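Local coordinates for N-alpha-acetyltransferase 35, NatC auxiliary subunit (Saccharomyces cerevisiae, PDB 6YGA), which serves as the large auxiliary subunit of the NatC N-terminal acetyltransferase, which acetylates the N-terminal methionine of the L-A virus Gag protein, at residues B[94-108]-B[290-302]. Residues are numbered along the deposited sequence; the frame is centred on the assembly and turned at random.
Sequences DRLLRCVISWLNDYQ and ITKLPTDYSGFIT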
# COMPACT_ATOMS: atom_id res chain seq x y z
N ASP B 94 -15.08 8.31 -24.84
CA ASP B 94 -14.06 9.10 -24.17
C ASP B 94 -14.14 8.94 -22.65
O ASP B 94 -13.12 8.71 -21.99
CB ASP B 94 -14.20 10.57 -24.56
CG ASP B 94 -13.48 11.49 -23.60
OD1 ASP B 94 -12.24 11.42 -23.53
OD2 ASP B 94 -14.16 12.29 -22.92
N ARG B 95 -15.34 9.08 -22.09
CA ARG B 95 -15.48 8.98 -20.64
C ARG B 95 -15.14 7.58 -20.15
O ARG B 95 -14.57 7.41 -19.06
CB ARG B 95 -16.89 9.37 -20.22
CG ARG B 95 -17.20 9.09 -18.76
CD ARG B 95 -18.26 10.02 -18.21
NE ARG B 95 -18.56 9.71 -16.82
CZ ARG B 95 -19.30 10.48 -16.02
NH1 ARG B 95 -19.81 11.61 -16.48
NH2 ARG B 95 -19.52 10.11 -14.77
N LEU B 96 -15.46 6.55 -20.94
CA LEU B 96 -15.12 5.19 -20.56
C LEU B 96 -13.60 5.01 -20.47
O LEU B 96 -13.10 4.36 -19.55
CB LEU B 96 -15.73 4.20 -21.54
CG LEU B 96 -15.40 2.72 -21.29
CD1 LEU B 96 -15.96 2.26 -19.96
CD2 LEU B 96 -15.92 1.86 -22.43
N LEU B 97 -12.86 5.58 -21.42
CA LEU B 97 -11.40 5.49 -21.37
C LEU B 97 -10.84 6.25 -20.17
O LEU B 97 -9.89 5.79 -19.53
CB LEU B 97 -10.79 6.02 -22.67
CG LEU B 97 -10.81 5.06 -23.86
CD1 LEU B 97 -9.98 5.61 -25.01
CD2 LEU B 97 -10.32 3.69 -23.44
N ARG B 98 -11.41 7.41 -19.86
CA ARG B 98 -10.95 8.13 -18.67
C ARG B 98 -11.41 7.43 -17.40
O ARG B 98 -10.78 7.59 -16.34
CB ARG B 98 -11.42 9.58 -18.71
CG ARG B 98 -10.67 10.41 -19.75
CD ARG B 98 -11.14 11.86 -19.82
NE ARG B 98 -12.54 11.98 -20.18
CZ ARG B 98 -13.48 12.48 -19.38
NH1 ARG B 98 -13.15 12.92 -18.17
NH2 ARG B 98 -14.74 12.55 -19.79
N CYS B 99 -12.50 6.65 -17.47
CA CYS B 99 -12.84 5.78 -16.35
C CYS B 99 -11.79 4.70 -16.15
O CYS B 99 -11.49 4.32 -15.02
CB CYS B 99 -14.22 5.16 -16.57
SG CYS B 99 -15.62 6.25 -16.20
N VAL B 100 -11.21 4.20 -17.25
CA VAL B 100 -10.13 3.23 -17.15
C VAL B 100 -8.93 3.84 -16.43
O VAL B 100 -8.31 3.20 -15.56
CB VAL B 100 -9.74 2.71 -18.55
CG1 VAL B 100 -8.49 1.84 -18.48
CG2 VAL B 100 -10.90 1.93 -19.17
N ILE B 101 -8.61 5.10 -16.75
CA ILE B 101 -7.48 5.77 -16.11
C ILE B 101 -7.77 5.99 -14.62
O ILE B 101 -6.91 5.73 -13.77
CB ILE B 101 -7.18 7.10 -16.83
CG1 ILE B 101 -6.75 6.84 -18.27
CG2 ILE B 101 -6.11 7.89 -16.08
CD1 ILE B 101 -6.64 8.10 -19.12
N SER B 102 -8.97 6.47 -14.30
CA SER B 102 -9.34 6.70 -12.90
C SER B 102 -9.25 5.41 -12.10
O SER B 102 -8.87 5.42 -10.92
CB SER B 102 -10.75 7.29 -12.83
OG SER B 102 -11.13 7.60 -11.50
N TRP B 103 -9.59 4.28 -12.72
CA TRP B 103 -9.56 2.99 -12.04
C TRP B 103 -8.13 2.56 -11.73
O TRP B 103 -7.80 2.22 -10.59
CB TRP B 103 -10.27 1.95 -12.90
CG TRP B 103 -10.14 0.53 -12.45
CD1 TRP B 103 -10.08 0.07 -11.17
CD2 TRP B 103 -10.05 -0.63 -13.29
NE1 TRP B 103 -9.96 -1.30 -11.15
CE2 TRP B 103 -9.93 -1.75 -12.44
CE3 TRP B 103 -10.04 -0.83 -14.67
CZ2 TRP B 103 -9.82 -3.05 -12.94
CZ3 TRP B 103 -9.93 -2.11 -15.16
CH2 TRP B 103 -9.82 -3.21 -14.29
N LEU B 104 -7.25 2.58 -12.74
CA LEU B 104 -5.90 2.03 -12.61
C LEU B 104 -4.88 3.07 -12.14
O LEU B 104 -4.07 2.78 -11.26
CB LEU B 104 -5.46 1.42 -13.94
CG LEU B 104 -6.42 0.40 -14.55
CD1 LEU B 104 -5.98 0.00 -15.95
CD2 LEU B 104 -6.52 -0.82 -13.66
N ASN B 105 -4.91 4.27 -12.73
CA ASN B 105 -3.93 5.29 -12.37
C ASN B 105 -4.27 5.95 -11.03
O ASN B 105 -3.38 6.18 -10.21
CB ASN B 105 -3.85 6.36 -13.46
CG ASN B 105 -3.27 5.82 -14.76
OD1 ASN B 105 -3.86 4.94 -15.40
ND2 ASN B 105 -2.13 6.35 -15.17
N ASP B 106 -5.54 6.26 -10.79
CA ASP B 106 -5.96 6.99 -9.60
C ASP B 106 -6.54 6.09 -8.52
O ASP B 106 -7.05 6.60 -7.52
CB ASP B 106 -6.96 8.08 -9.98
CG ASP B 106 -6.40 9.07 -10.99
OD1 ASP B 106 -5.16 9.17 -11.11
OD2 ASP B 106 -7.20 9.76 -11.66
N TYR B 107 -6.48 4.77 -8.70
CA TYR B 107 -6.84 3.80 -7.66
C TYR B 107 -8.31 3.90 -7.25
O TYR B 107 -8.65 3.72 -6.08
CB TYR B 107 -5.93 3.95 -6.43
CG TYR B 107 -4.45 3.95 -6.73
CD1 TYR B 107 -3.75 2.75 -6.81
CD2 TYR B 107 -3.75 5.14 -6.90
CE1 TYR B 107 -2.39 2.74 -7.08
CE2 TYR B 107 -2.39 5.14 -7.17
CZ TYR B 107 -1.72 3.94 -7.25
OH TYR B 107 -0.37 3.93 -7.52
N GLN B 108 -9.19 4.19 -8.20
CA GLN B 108 -10.61 4.21 -7.89
C GLN B 108 -11.20 2.82 -8.06
O GLN B 108 -10.63 1.94 -8.71
CB GLN B 108 -11.35 5.22 -8.77
CG GLN B 108 -10.95 6.66 -8.52
CD GLN B 108 -10.86 7.00 -7.05
OE1 GLN B 108 -11.87 7.03 -6.34
NE2 GLN B 108 -9.65 7.25 -6.57
N ILE B 290 -19.19 8.74 -7.36
CA ILE B 290 -18.22 8.68 -8.45
C ILE B 290 -17.22 9.82 -8.28
O ILE B 290 -17.60 10.99 -8.17
CB ILE B 290 -18.92 8.76 -9.81
CG1 ILE B 290 -19.91 7.60 -9.96
CG2 ILE B 290 -17.90 8.76 -10.94
CD1 ILE B 290 -20.50 7.46 -11.34
N THR B 291 -15.94 9.47 -8.26
CA THR B 291 -14.89 10.46 -8.10
C THR B 291 -14.65 11.20 -9.42
O THR B 291 -14.90 10.67 -10.50
CB THR B 291 -13.59 9.78 -7.64
OG1 THR B 291 -13.90 8.89 -6.56
CG2 THR B 291 -12.58 10.81 -7.15
N LYS B 292 -14.19 12.44 -9.30
CA LYS B 292 -13.89 13.24 -10.48
C LYS B 292 -12.89 12.53 -11.38
O LYS B 292 -11.85 12.04 -10.91
CB LYS B 292 -13.36 14.62 -10.07
CG LYS B 292 -12.92 15.49 -11.24
CD LYS B 292 -12.70 16.92 -10.79
CE LYS B 292 -12.16 17.79 -11.92
NZ LYS B 292 -10.77 17.42 -12.31
N LEU B 293 -13.19 12.48 -12.67
CA LEU B 293 -12.37 11.78 -13.64
C LEU B 293 -11.21 12.66 -14.09
O LEU B 293 -11.24 13.88 -13.95
CB LEU B 293 -13.22 11.38 -14.84
CG LEU B 293 -14.40 10.45 -14.56
CD1 LEU B 293 -15.33 10.37 -15.76
CD2 LEU B 293 -13.90 9.07 -14.17
N PRO B 294 -10.15 12.05 -14.63
CA PRO B 294 -9.07 12.84 -15.22
C PRO B 294 -9.58 13.67 -16.39
O PRO B 294 -10.58 13.33 -17.03
CB PRO B 294 -8.06 11.79 -15.69
CG PRO B 294 -8.34 10.60 -14.85
CD PRO B 294 -9.82 10.61 -14.60
N THR B 295 -8.89 14.78 -16.66
CA THR B 295 -9.30 15.69 -17.73
C THR B 295 -8.61 15.40 -19.06
O THR B 295 -9.05 15.94 -20.08
CB THR B 295 -9.03 17.14 -17.32
OG1 THR B 295 -7.62 17.38 -17.26
CG2 THR B 295 -9.65 17.44 -15.96
N ASP B 296 -7.56 14.58 -19.08
CA ASP B 296 -6.83 14.29 -20.31
C ASP B 296 -6.47 12.81 -20.35
O ASP B 296 -6.79 12.04 -19.44
CB ASP B 296 -5.59 15.19 -20.43
CG ASP B 296 -4.59 14.99 -19.29
OD1 ASP B 296 -4.72 14.03 -18.50
OD2 ASP B 296 -3.66 15.81 -19.19
N TYR B 297 -5.78 12.42 -21.42
CA TYR B 297 -5.33 11.05 -21.61
C TYR B 297 -3.87 10.85 -21.23
O TYR B 297 -3.26 9.87 -21.66
CB TYR B 297 -5.55 10.60 -23.06
CG TYR B 297 -6.98 10.27 -23.43
CD1 TYR B 297 -8.04 10.69 -22.64
CD2 TYR B 297 -7.25 9.53 -24.57
CE1 TYR B 297 -9.35 10.39 -22.99
CE2 TYR B 297 -8.55 9.22 -24.92
CZ TYR B 297 -9.59 9.65 -24.13
OH TYR B 297 -10.88 9.34 -24.50
N SER B 298 -3.30 11.76 -20.43
CA SER B 298 -1.90 11.64 -20.05
C SER B 298 -1.62 10.37 -19.25
O SER B 298 -0.47 9.90 -19.24
CB SER B 298 -1.46 12.86 -19.24
OG SER B 298 -1.29 13.99 -20.08
N GLY B 299 -2.63 9.80 -18.59
CA GLY B 299 -2.42 8.58 -17.85
C GLY B 299 -2.04 7.40 -18.72
O GLY B 299 -1.31 6.50 -18.29
N PHE B 300 -2.51 7.39 -19.97
CA PHE B 300 -2.13 6.33 -20.90
C PHE B 300 -0.65 6.42 -21.25
O PHE B 300 0.01 5.40 -21.46
CB PHE B 300 -2.98 6.41 -22.17
CG PHE B 300 -4.40 5.96 -21.97
CD1 PHE B 300 -4.69 4.76 -21.34
CD2 PHE B 300 -5.45 6.74 -22.42
CE1 PHE B 300 -6.00 4.34 -21.16
CE2 PHE B 300 -6.77 6.33 -22.24
CZ PHE B 300 -7.04 5.13 -21.61
N ILE B 301 -0.11 7.65 -21.31
CA ILE B 301 1.31 7.83 -21.59
C ILE B 301 2.15 7.25 -20.45
O ILE B 301 3.13 6.54 -20.68
CB ILE B 301 1.63 9.32 -21.82
CG1 ILE B 301 0.80 9.87 -22.98
CG2 ILE B 301 3.11 9.52 -22.08
CD1 ILE B 301 0.99 11.35 -23.22
N THR B 302 1.77 7.55 -19.21
CA THR B 302 2.46 6.99 -18.05
C THR B 302 2.40 5.47 -18.06
O THR B 302 3.40 4.80 -17.78
CB THR B 302 1.86 7.55 -16.76
OG1 THR B 302 1.98 8.98 -16.75
CG2 THR B 302 2.59 6.99 -15.55
O HOH W 1 -14.09 8.13 -10.83
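Arg98 of helix 85-104 meets Pro294 and Tyr297 in the loop that leads into helix 298-311, and illustrates how one long side chain can serve apolar and polar partners in turn. Its CB only brushes Pro294 O. CG, set anti to its own carbonyl carbon (chi1 -72°), reaches the ring of Tyr297, 3.5 Å from CE1; CD lies at the edge of that ring, in its plane, and passes close to Pro294 O. A bend at chi3 (-60°) then turns the guanidinium nearly coplanar with the tyrosine. Both NE and NH2 grip Asp94 OD2 from one face of the carboxylate, in a side-on salt bridge with NH2 at 3.2 Å from OD2. NH1 donates to Pro294 O at 2.8 Å; the oxygen lies in the guanidinium plane, and the approach is almost in line with its C=O bond.

Asp94 OD1 accepts a hydrogen bond from Tyr297 OH through its anti lone pair, 2.7 Å from OH to OD1, plus a weak one from Arg98 NE. Phe261 meets the Tyr297 ring edge-to-face.

One helical turn on from Leu97 and Arg98, Ile101 CD1 sits over a face of Phe300, a CH-pi contact 3.8 Å from the ring centroid, while its CG2 packs on Pro294 CG. Leu293 places CD1 over a face of the Arg95 guanidinium and CD2 against Cys99 SG. Asn105 ND2 donates to Gly299 O (3.2 Å), tilted from the carbonyl plane.

Thr291 OG1 donates to Gln108 OE1 (2.8 Å) from above the amide carbonyl plane, beside the N-alpha-acetyltransferase 30 chain, whose Asn147 binds Gln108 NE2.

Loop 290-297 and the start of helix 298-311 are thus laid against helix 85-104, and the bonds from Arg98 and Tyr297 would be expected to stabilise the negative charge of buried Asp94.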